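Local atomic coordinates of probable acylphosphatase (PDB entry 3BR8), a protein that catalyses the hydrolysis of acyl phosphates to a carboxylate and inorganic phosphate, acting as a small acylphosphatase. Residues Leu2-Ile7 / Ile72-Ser77; Arg11-Gly16 / Gly40-Leu45; Tyr19-Glu24 / His84-Val89; Arg28-Trp33 / Gln54-Ala59. All blocks are in the same frame, centred on the assembly; numbering follows the deposited sequence.

Contact 1. Residues Leu2-Ile7 / Ile72-Ser77; sequences LQYRII and ISVTES
Ser77 and Gln3 form one end of an antiparallel pairing between strands 2-7 and 72-77, and Ser77, which buries more surface than any other residue, works through its backbone. Gln3 N donates to Ser77 O (2.8 Å) and Ser77 N returns a bond to Gln3 O, while the Ser77 hydroxyl bonds to Ser79 outside the pair. At the other end Ser73 makes the same two-way exchange with Ile7. Its OG stands between its own backbone N and carbonyl carbon (chi1 71°), which brings it to 3.4 Å from Ile7 CB. A water donates to Arg5 O (2.8 Å) and also bonds Ser73 OG at 3.0 Å. On the face carrying Tyr4, Glu76 CB lies 3.7 Å from Tyr4 CD2, and its side chain runs beside the ring in the same direction. Val74 CG1 sits over one face of that ring, off toward the rim, in a CH-pi contact 4.0 Å from the centroid. Leu53 and Val60 of helix 50-62 reach this face, against Tyr4 and Ile72. The chemistry implies a two-sided edge strand held by six backbone bonds: hydroxyls of Ser73 and Thr75 and a water beside Arg5 and Ile7, mainly apolar contacts, plus Glu76, on the other.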
# COMPACT_ATOMS: atom_id res chain seq x y z
N LEU A 2 -11.11 -7.13 -5.40
CA LEU A 2 -10.16 -6.64 -6.36
C LEU A 2 -8.82 -6.66 -5.64
O LEU A 2 -8.77 -6.55 -4.41
CB LEU A 2 -10.55 -5.23 -6.83
CG LEU A 2 -10.31 -4.85 -8.29
CD1 LEU A 2 -10.97 -5.79 -9.29
CD2 LEU A 2 -10.77 -3.42 -8.52
N GLN A 3 -7.75 -6.86 -6.41
CA GLN A 3 -6.38 -6.75 -5.93
C GLN A 3 -5.71 -5.57 -6.63
O GLN A 3 -5.73 -5.49 -7.87
CB GLN A 3 -5.59 -8.04 -6.21
CG GLN A 3 -4.14 -8.05 -5.72
CD GLN A 3 -3.34 -9.25 -6.20
OE1 GLN A 3 -3.35 -10.31 -5.57
NE2 GLN A 3 -2.61 -9.08 -7.31
N TYR A 4 -5.11 -4.67 -5.86
CA TYR A 4 -4.25 -3.63 -6.42
C TYR A 4 -2.79 -3.93 -6.13
O TYR A 4 -2.43 -4.27 -5.01
CB TYR A 4 -4.57 -2.25 -5.84
CG TYR A 4 -5.81 -1.55 -6.32
CD1 TYR A 4 -6.21 -0.37 -5.72
CD2 TYR A 4 -6.58 -2.04 -7.39
CE1 TYR A 4 -7.33 0.30 -6.13
CE2 TYR A 4 -7.71 -1.36 -7.81
CZ TYR A 4 -8.08 -0.19 -7.17
OH TYR A 4 -9.20 0.48 -7.58
N ARG A 5 -1.96 -3.74 -7.15
CA ARG A 5 -0.52 -3.66 -7.01
C ARG A 5 -0.12 -2.20 -7.13
O ARG A 5 -0.28 -1.59 -8.19
CB ARG A 5 0.17 -4.48 -8.10
CG ARG A 5 -0.03 -5.95 -7.96
CD ARG A 5 0.70 -6.62 -9.08
NE ARG A 5 0.56 -8.06 -9.04
CZ ARG A 5 1.14 -8.88 -9.91
NH1 ARG A 5 1.90 -8.38 -10.89
NH2 ARG A 5 0.97 -10.19 -9.81
N ILE A 6 0.40 -1.64 -6.04
CA ILE A 6 0.72 -0.22 -5.95
C ILE A 6 2.22 -0.06 -5.75
O ILE A 6 2.79 -0.71 -4.87
CB ILE A 6 -0.06 0.45 -4.77
CG1 ILE A 6 -1.57 0.21 -4.90
CG2 ILE A 6 0.28 1.93 -4.65
CD1 ILE A 6 -2.35 0.39 -3.60
N ILE A 7 2.85 0.78 -6.57
CA ILE A 7 4.26 1.13 -6.36
C ILE A 7 4.33 2.63 -6.09
O ILE A 7 3.81 3.44 -6.88
CB ILE A 7 5.15 0.76 -7.56
CG1 ILE A 7 5.11 -0.76 -7.82
CG2 ILE A 7 6.59 1.21 -7.32
CD1 ILE A 7 5.84 -1.23 -9.08
N ILE A 72 2.57 7.44 -7.77
CA ILE A 72 1.89 6.19 -7.43
C ILE A 72 1.41 5.53 -8.71
O ILE A 72 0.66 6.12 -9.50
CB ILE A 72 0.70 6.40 -6.45
CG1 ILE A 72 1.22 6.74 -5.05
CG2 ILE A 72 -0.17 5.14 -6.39
CD1 ILE A 72 0.16 6.74 -3.97
N SER A 73 1.88 4.31 -8.94
CA SER A 73 1.39 3.50 -10.05
C SER A 73 0.52 2.41 -9.46
O SER A 73 0.85 1.86 -8.41
CB SER A 73 2.55 2.90 -10.86
OG SER A 73 3.20 1.88 -10.14
N VAL A 74 -0.59 2.12 -10.12
CA VAL A 74 -1.52 1.10 -9.65
C VAL A 74 -1.88 0.22 -10.84
O VAL A 74 -2.21 0.73 -11.91
CB VAL A 74 -2.83 1.73 -9.10
CG1 VAL A 74 -3.75 0.65 -8.50
CG2 VAL A 74 -2.55 2.82 -8.07
N THR A 75 -1.77 -1.10 -10.68
CA THR A 75 -2.36 -2.06 -11.62
C THR A 75 -3.32 -2.97 -10.86
O THR A 75 -3.15 -3.21 -9.66
CB THR A 75 -1.31 -2.92 -12.36
OG1 THR A 75 -0.58 -3.70 -11.42
CG2 THR A 75 -0.34 -2.05 -13.17
N GLU A 76 -4.32 -3.50 -11.56
CA GLU A 76 -5.37 -4.26 -10.88
C GLU A 76 -5.67 -5.64 -11.47
O GLU A 76 -5.43 -5.89 -12.65
CB GLU A 76 -6.66 -3.43 -10.81
CG GLU A 76 -7.28 -3.13 -12.17
CD GLU A 76 -8.57 -2.37 -12.07
OE1 GLU A 76 -8.56 -1.26 -11.51
OE2 GLU A 76 -9.60 -2.88 -12.56
N SER A 77 -6.23 -6.50 -10.62
CA SER A 77 -6.63 -7.85 -11.01
C SER A 77 -7.84 -8.31 -10.19
O SER A 77 -7.97 -7.97 -9.01
CB SER A 77 -5.48 -8.84 -10.81
OG SER A 77 -5.87 -10.15 -11.19
O HOH W 1 1.98 -0.88 -9.75

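Contact 2. Residues Arg11-Gly16 / Gly40-Leu45; sequences RVQGVG and GRVEIL. With PO4 (phosphate ion), chain B.
Val12 has CG1 anti to its carbonyl carbon (chi1 -67°), which leaves CG2 between the backbone N and that carbon; Val42 has CG1 anti to its backbone N (chi1 176°), which puts CG2 anti to the carbonyl carbon, beside the backbone N. There it meets Val12 CG2 at 3.8 Å, with the side chains crossing at a slant. Val42 CG2 also presses on the backbone, 3.4 Å from Val12 O. Gln13 sends its extended chain across the turn ahead of strand 42-48, where Gln13 CG comes within 3.4 Å of Gly40 O. Beyond these van der Waals contacts, a water spans the gap: it accepts from Val12 N and donates to Gly40 O (2.8 Å). Past Gln13 the chain curls round a phosphate ion, probably taken up from the crystallisation liquor. Three successive amides each grip a different oxygen: Gly14 N to O3 (2.9 Å), Val15 N to O1 (3.1 Å) and Gly16 N to O2 (2.8 Å). Gly14 and Gly16 both have positive phi, and Gly16 is the N-cap of helix 17-27, whose N-terminal end would be expected to favour the anion. Phe17 N and the active-site residues Arg18 and Asn36 complete the shell. Gln13 and Val42 both touch the side chain of Asn36, which puts the contact in the second shell of the site. A glycine-rich turn between the first strand and first helix, closing round phosphate beside an arginine and an asparagine, is the hallmark of the acylphosphatase active site.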
# COMPACT_ATOMS: atom_id res chain seq x y z
N ARG A 11 10.26 10.42 -1.53
CA ARG A 11 10.93 10.25 -0.26
C ARG A 11 10.02 9.39 0.60
O ARG A 11 9.20 9.89 1.37
CB ARG A 11 11.17 11.61 0.41
CG ARG A 11 12.05 11.54 1.65
CD ARG A 11 11.90 12.78 2.54
NE ARG A 11 12.12 14.02 1.79
CZ ARG A 11 11.23 14.99 1.63
NH1 ARG A 11 10.02 14.92 2.19
NH2 ARG A 11 11.56 16.07 0.92
N VAL A 12 10.16 8.08 0.43
CA VAL A 12 9.19 7.14 0.99
C VAL A 12 9.79 5.98 1.79
O VAL A 12 9.09 5.02 2.11
CB VAL A 12 8.19 6.64 -0.09
CG1 VAL A 12 7.30 7.79 -0.57
CG2 VAL A 12 8.91 5.98 -1.28
N GLN A 13 11.09 6.08 2.11
CA GLN A 13 11.74 5.11 3.00
C GLN A 13 12.44 5.81 4.16
O GLN A 13 12.84 6.96 4.04
CB GLN A 13 12.71 4.22 2.25
CG GLN A 13 12.02 3.35 1.21
CD GLN A 13 12.90 2.28 0.59
OE1 GLN A 13 12.46 1.54 -0.29
NE2 GLN A 13 14.13 2.17 1.06
N GLY A 14 12.56 5.12 5.29
CA GLY A 14 13.14 5.71 6.50
C GLY A 14 12.26 6.81 7.07
O GLY A 14 12.76 7.69 7.78
N VAL A 15 10.96 6.75 6.77
CA VAL A 15 10.01 7.77 7.22
C VAL A 15 8.75 7.17 7.85
O VAL A 15 7.72 7.84 7.93
CB VAL A 15 9.58 8.72 6.05
CG1 VAL A 15 10.72 9.67 5.66
CG2 VAL A 15 9.10 7.92 4.84
N GLY A 16 8.84 5.93 8.32
CA GLY A 16 7.69 5.25 8.91
C GLY A 16 6.56 5.00 7.91
O GLY A 16 5.38 4.91 8.28
N GLY A 40 14.52 2.18 -3.48
CA GLY A 40 13.89 3.34 -2.83
C GLY A 40 12.38 3.36 -2.88
O GLY A 40 11.74 4.09 -2.12
N ARG A 41 11.80 2.57 -3.77
CA ARG A 41 10.34 2.53 -3.90
C ARG A 41 9.71 1.61 -2.87
O ARG A 41 10.39 0.81 -2.23
CB ARG A 41 9.96 2.09 -5.31
CG ARG A 41 10.43 3.07 -6.38
CD ARG A 41 10.01 2.60 -7.76
NE ARG A 41 10.67 1.34 -8.10
CZ ARG A 41 10.43 0.64 -9.20
NH1 ARG A 41 9.52 1.04 -10.08
NH2 ARG A 41 11.10 -0.49 -9.41
N VAL A 42 8.39 1.74 -2.74
CA VAL A 42 7.63 0.93 -1.79
C VAL A 42 6.57 0.17 -2.58
O VAL A 42 5.82 0.77 -3.36
CB VAL A 42 6.99 1.80 -0.69
CG1 VAL A 42 6.11 0.96 0.23
CG2 VAL A 42 8.07 2.51 0.12
N GLU A 43 6.53 -1.15 -2.40
CA GLU A 43 5.52 -1.97 -3.04
C GLU A 43 4.40 -2.28 -2.05
O GLU A 43 4.65 -2.54 -0.87
CB GLU A 43 6.14 -3.25 -3.64
CG GLU A 43 6.26 -4.43 -2.71
CD GLU A 43 6.72 -5.69 -3.40
OE1 GLU A 43 7.60 -5.59 -4.28
OE2 GLU A 43 6.23 -6.77 -3.04
N ILE A 44 3.16 -2.24 -2.53
CA ILE A 44 1.99 -2.50 -1.72
C ILE A 44 1.07 -3.41 -2.52
O ILE A 44 0.68 -3.07 -3.64
CB ILE A 44 1.20 -1.21 -1.39
CG1 ILE A 44 2.07 -0.14 -0.70
CG2 ILE A 44 -0.02 -1.55 -0.53
CD1 ILE A 44 1.40 1.23 -0.59
N LEU A 45 0.74 -4.58 -1.95
CA LEU A 45 -0.29 -5.44 -2.51
C LEU A 45 -1.49 -5.33 -1.58
O LEU A 45 -1.35 -5.58 -0.38
CB LEU A 45 0.21 -6.88 -2.60
CG LEU A 45 -0.62 -7.91 -3.35
CD1 LEU A 45 -1.77 -8.50 -2.52
CD2 LEU A 45 -1.08 -7.36 -4.69
P PO4 B . 10.18 3.03 6.62
O1 PO4 B . 9.59 4.15 5.76
O2 PO4 B . 10.53 3.71 7.93
O3 PO4 B . 11.42 2.51 5.91
O4 PO4 B . 9.10 1.99 6.84
O HOH W 2 12.30 6.64 -1.23

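Contact 3. Residues Tyr19-Glu24 / His84-Val89; sequences YFVQME and HRFSIV
Gln22 and Phe86 carry a helix-on-sheet contact in the ferredoxin-like alpha/beta sandwich of acylphosphatases, where helix 17-27 lies over the edge strand 86-88. The short segments run almost antiparallel, with axes 8.5 Å apart at closest approach. Phe86 points its side chain at the helix, CG anti to the backbone N (chi1 -166°), and the ring slips in beside two consecutive helical residues: Phe86 CD2 is 3.8 Å from Gln22 CA, and Phe86 CZ is 3.9 Å from Val21 CG1. Deeper in, the same ring rests on Ile44 and Val34 of the sheet, and it also reaches Ala25 of the helix. The polar link is a single bond. Gln22 NE2 donates to Phe86 O over a long 3.3 Å but in a nearly straight line (172°), with the acceptor in the plane of the amide and the donor tilted out of the carbonyl plane. This oxygen faces away from strand 31-36, whose backbone bonds go to Arg85, Ser87 and Val89, and the glutamine gives it a partner on the helix side. Ile88 crosses the Gln22 side chain at about a right angle and also touches the active-site residue Arg18, which places this end of the contact beside the catalytic pocket. There the tip of the isoleucine reaches the helix, with Ile88 CD1 3.6 Å from Gln22 OE1 and 3.9 Å from Tyr19 N.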
# COMPACT_ATOMS: atom_id res chain seq x y z
N TYR A 19 4.76 1.35 8.29
CA TYR A 19 3.82 1.43 9.41
C TYR A 19 2.55 2.19 9.02
O TYR A 19 1.43 1.74 9.32
CB TYR A 19 4.49 2.11 10.61
CG TYR A 19 3.50 2.61 11.64
CD1 TYR A 19 2.96 1.76 12.62
CD2 TYR A 19 3.09 3.95 11.63
CE1 TYR A 19 2.04 2.25 13.55
CE2 TYR A 19 2.16 4.43 12.54
CZ TYR A 19 1.64 3.58 13.49
OH TYR A 19 0.74 4.07 14.39
N PHE A 20 2.70 3.35 8.38
CA PHE A 20 1.55 4.14 7.97
C PHE A 20 0.63 3.37 7.03
O PHE A 20 -0.58 3.35 7.22
CB PHE A 20 2.02 5.44 7.32
CG PHE A 20 0.92 6.17 6.61
CD1 PHE A 20 -0.09 6.79 7.32
CD2 PHE A 20 0.88 6.21 5.22
CE1 PHE A 20 -1.12 7.46 6.68
CE2 PHE A 20 -0.15 6.87 4.57
CZ PHE A 20 -1.16 7.49 5.30
N VAL A 21 1.22 2.74 6.01
CA VAL A 21 0.44 1.97 5.05
C VAL A 21 -0.28 0.83 5.76
O VAL A 21 -1.45 0.57 5.49
CB VAL A 21 1.34 1.42 3.93
CG1 VAL A 21 0.60 0.39 3.07
CG2 VAL A 21 1.86 2.55 3.07
N GLN A 22 0.40 0.15 6.68
CA GLN A 22 -0.23 -0.94 7.42
C GLN A 22 -1.42 -0.47 8.27
O GLN A 22 -2.46 -1.15 8.33
CB GLN A 22 0.80 -1.65 8.30
CG GLN A 22 0.27 -2.85 9.06
CD GLN A 22 1.31 -3.36 10.00
OE1 GLN A 22 1.92 -2.59 10.75
NE2 GLN A 22 1.58 -4.66 9.95
N MET A 23 -1.29 0.67 8.94
CA MET A 23 -2.40 1.20 9.72
C MET A 23 -3.58 1.53 8.84
O MET A 23 -4.72 1.24 9.20
CB MET A 23 -2.00 2.43 10.55
CG MET A 23 -0.92 2.20 11.62
SD MET A 23 -1.25 0.88 12.82
CE MET A 23 -0.34 -0.50 12.09
N GLU A 24 -3.30 2.11 7.67
CA GLU A 24 -4.38 2.44 6.74
C GLU A 24 -5.04 1.18 6.20
O GLU A 24 -6.27 1.12 6.08
CB GLU A 24 -3.86 3.29 5.59
CG GLU A 24 -3.72 4.75 5.93
CD GLU A 24 -5.05 5.43 6.29
OE1 GLU A 24 -6.11 5.15 5.68
OE2 GLU A 24 -5.00 6.30 7.17
N HIS A 84 -5.11 -13.08 4.03
CA HIS A 84 -5.68 -12.58 5.24
C HIS A 84 -4.56 -11.74 5.85
O HIS A 84 -3.39 -12.04 5.69
CB HIS A 84 -6.03 -13.74 6.19
CG HIS A 84 -7.22 -14.55 5.77
ND1 HIS A 84 -7.58 -15.71 6.41
CD2 HIS A 84 -8.13 -14.36 4.79
CE1 HIS A 84 -8.67 -16.20 5.85
NE2 HIS A 84 -9.01 -15.41 4.85
N ARG A 85 -4.96 -10.71 6.55
CA ARG A 85 -4.00 -9.88 7.26
C ARG A 85 -3.15 -9.04 6.32
O ARG A 85 -2.99 -9.34 5.12
CB ARG A 85 -3.11 -10.70 8.20
CG ARG A 85 -3.87 -11.44 9.29
N PHE A 86 -2.62 -7.97 6.89
CA PHE A 86 -1.77 -7.07 6.15
C PHE A 86 -0.44 -6.95 6.88
O PHE A 86 -0.36 -6.49 8.03
CB PHE A 86 -2.43 -5.70 5.97
CG PHE A 86 -1.73 -4.86 4.95
CD1 PHE A 86 -2.16 -4.86 3.62
CD2 PHE A 86 -0.61 -4.12 5.30
CE1 PHE A 86 -1.50 -4.09 2.69
CE2 PHE A 86 0.06 -3.36 4.38
CZ PHE A 86 -0.38 -3.34 3.07
N SER A 87 0.62 -7.37 6.20
CA SER A 87 1.91 -7.50 6.84
C SER A 87 2.94 -6.54 6.29
O SER A 87 2.90 -6.18 5.11
CB SER A 87 2.42 -8.93 6.64
OG SER A 87 1.55 -9.84 7.27
N ILE A 88 3.86 -6.12 7.15
CA ILE A 88 5.11 -5.51 6.71
C ILE A 88 6.05 -6.68 6.46
O ILE A 88 6.38 -7.42 7.40
CB ILE A 88 5.70 -4.52 7.76
CG1 ILE A 88 4.74 -3.34 8.00
CG2 ILE A 88 7.09 -4.03 7.32
CD1 ILE A 88 5.16 -2.39 9.15
N VAL A 89 6.50 -6.85 5.22
CA VAL A 89 7.23 -8.04 4.82
C VAL A 89 8.62 -7.68 4.34
O VAL A 89 8.91 -6.54 3.96
CB VAL A 89 6.52 -8.91 3.73
CG1 VAL A 89 5.14 -9.40 4.21
CG2 VAL A 89 6.41 -8.18 2.41

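Contact 4. Residues Arg28-Trp33 / Gln54-Ala59; sequences RKLAGW and QSFVEA
Leu30 lays its CD1 methyl over one face of the Phe56 ring, displaced toward the rim, in a tight CH-pi contact: Leu30 CD1 is 3.4 Å from Phe56 CG and 3.8 Å from the ring centroid. Phe56 has CG anti to its backbone N (chi1 176°), which turns the ring from helix 50-62 toward the core, where it also touches Val21, Ile6 and Ile44. Arg28 comes to the same residue from another direction. Its chain is extended as far as NE, and Arg28 CD lies at the ring edge, near its plane, packed on the Phe56 backbone and CB, 3.6 Å from Phe56 CA. Beyond it the guanidinium spreads along the helix, one face over the backbone of Ser55, and Arg28 NH2 reaches Ala59 CB at 4.1 Å. Arg28 NH1 donates to Ser55 OG at 3.0 Å, but the bond is weak because it is strongly bent (122°). The firmer partners of both groups lie to the side: Arg28 NE makes a salt bridge with Glu24, and Ser55 OG bonds to carbonyls one turn back, those of Asn51 and Ala52. Arg28 and Leu30 flank Lys29, the positive-phi residue of a Schellman motif that ends helix 17-27, with Leu30 N bonded to Ala25 O and Lys29 N to Asp26 O. The C-terminal end of one helix is thereby fastened against the flank of the other, the side-by-side helix pair on one sheet face found in the ferredoxin-like acylphosphatase fold.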
# COMPACT_ATOMS: atom_id res chain seq x y z
N ARG A 28 -8.90 -0.05 6.86
CA ARG A 28 -9.76 -0.28 5.72
C ARG A 28 -10.02 -1.76 5.44
O ARG A 28 -10.64 -2.11 4.44
CB ARG A 28 -9.21 0.46 4.50
CG ARG A 28 -9.11 1.95 4.77
CD ARG A 28 -8.58 2.78 3.60
NE ARG A 28 -8.27 4.10 4.14
CZ ARG A 28 -9.17 5.06 4.35
NH1 ARG A 28 -10.44 4.93 3.96
NH2 ARG A 28 -8.77 6.18 4.96
N LYS A 29 -9.57 -2.62 6.35
CA LYS A 29 -9.78 -4.08 6.30
C LYS A 29 -9.29 -4.71 4.99
O LYS A 29 -9.94 -5.57 4.41
CB LYS A 29 -11.23 -4.46 6.65
CG LYS A 29 -11.66 -3.95 8.02
CD LYS A 29 -13.09 -4.36 8.39
CE LYS A 29 -13.55 -3.71 9.69
NZ LYS A 29 -14.90 -4.24 10.13
N LEU A 30 -8.12 -4.25 4.54
CA LEU A 30 -7.48 -4.77 3.34
C LEU A 30 -6.43 -5.81 3.71
O LEU A 30 -5.78 -5.70 4.75
CB LEU A 30 -6.84 -3.62 2.56
CG LEU A 30 -7.79 -2.51 2.13
CD1 LEU A 30 -6.99 -1.39 1.50
CD2 LEU A 30 -8.83 -3.05 1.16
N ALA A 31 -6.27 -6.81 2.86
CA ALA A 31 -5.26 -7.85 3.07
C ALA A 31 -4.13 -7.72 2.04
O ALA A 31 -4.34 -7.20 0.94
CB ALA A 31 -5.89 -9.22 3.00
N GLY A 32 -2.94 -8.17 2.39
CA GLY A 32 -1.79 -8.06 1.51
C GLY A 32 -0.54 -7.71 2.27
O GLY A 32 -0.33 -8.21 3.39
N TRP A 33 0.29 -6.84 1.70
CA TRP A 33 1.56 -6.50 2.33
C TRP A 33 2.13 -5.19 1.81
O TRP A 33 1.71 -4.66 0.77
CB TRP A 33 2.60 -7.63 2.16
CG TRP A 33 3.10 -7.80 0.72
CD1 TRP A 33 4.10 -7.08 0.09
CD2 TRP A 33 2.64 -8.76 -0.24
NE1 TRP A 33 4.27 -7.54 -1.20
CE2 TRP A 33 3.40 -8.57 -1.42
CE3 TRP A 33 1.67 -9.76 -0.21
CZ2 TRP A 33 3.20 -9.34 -2.57
CZ3 TRP A 33 1.47 -10.53 -1.35
CH2 TRP A 33 2.23 -10.32 -2.51
N GLN A 54 -10.11 2.12 -3.17
CA GLN A 54 -10.01 3.46 -3.75
C GLN A 54 -9.63 4.49 -2.70
O GLN A 54 -8.75 5.32 -2.92
CB GLN A 54 -11.32 3.85 -4.43
CG GLN A 54 -11.27 5.22 -5.10
CD GLN A 54 -12.54 5.58 -5.82
OE1 GLN A 54 -12.85 6.76 -6.00
NE2 GLN A 54 -13.29 4.57 -6.26
N SER A 55 -10.31 4.46 -1.55
CA SER A 55 -10.00 5.38 -0.47
C SER A 55 -8.59 5.13 0.10
O SER A 55 -7.90 6.08 0.47
CB SER A 55 -11.08 5.35 0.62
OG SER A 55 -11.22 4.07 1.22
N PHE A 56 -8.16 3.87 0.14
CA PHE A 56 -6.79 3.53 0.54
C PHE A 56 -5.73 4.20 -0.35
O PHE A 56 -4.76 4.77 0.16
CB PHE A 56 -6.64 2.02 0.51
CG PHE A 56 -5.26 1.49 0.81
CD1 PHE A 56 -4.72 1.55 2.10
CD2 PHE A 56 -4.54 0.81 -0.17
CE1 PHE A 56 -3.47 0.99 2.36
CE2 PHE A 56 -3.29 0.25 0.10
CZ PHE A 56 -2.76 0.33 1.37
N VAL A 57 -5.92 4.14 -1.67
CA VAL A 57 -4.98 4.78 -2.59
C VAL A 57 -4.84 6.27 -2.29
O VAL A 57 -3.73 6.82 -2.28
CB VAL A 57 -5.41 4.54 -4.07
CG1 VAL A 57 -4.63 5.43 -5.03
CG2 VAL A 57 -5.19 3.08 -4.43
N GLU A 58 -5.96 6.94 -2.03
CA GLU A 58 -5.90 8.37 -1.69
C GLU A 58 -5.17 8.64 -0.38
O GLU A 58 -4.39 9.59 -0.27
CB GLU A 58 -7.30 8.98 -1.67
CG GLU A 58 -7.92 9.04 -3.04
CD GLU A 58 -6.99 9.66 -4.08
OE1 GLU A 58 -6.66 10.86 -3.93
OE2 GLU A 58 -6.60 8.94 -5.02
N ALA A 59 -5.40 7.78 0.61
CA ALA A 59 -4.71 7.92 1.90
C ALA A 59 -3.21 7.71 1.75
O ALA A 59 -2.41 8.45 2.32
CB ALA A 59 -5.29 6.94 2.93

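Overall arrangement
From the N terminus, strand 2-7 opens the widest loop of the four, closed by contact 1 when 72-77 pairs along it as an outermost strand. Within that loop, contact 2 ties the phosphate-binding turn 11-16 to the start of strand 42-48, and contact 4 joins the end of the first helix to the second. These two cross, since 28-33 falls between the segments of contact 2 and 54-59 after them. Helix segment 19-24 waits until 84-89 to close contact 3, which crosses contacts 1 and 2 and encloses contact 4. Strands 2-9 and 42-48 are sheet neighbours, as are 31-36 and 86-88; Ile44 packs against Val21 and Phe56, one from each helix, joining contacts 2, 3 and 4.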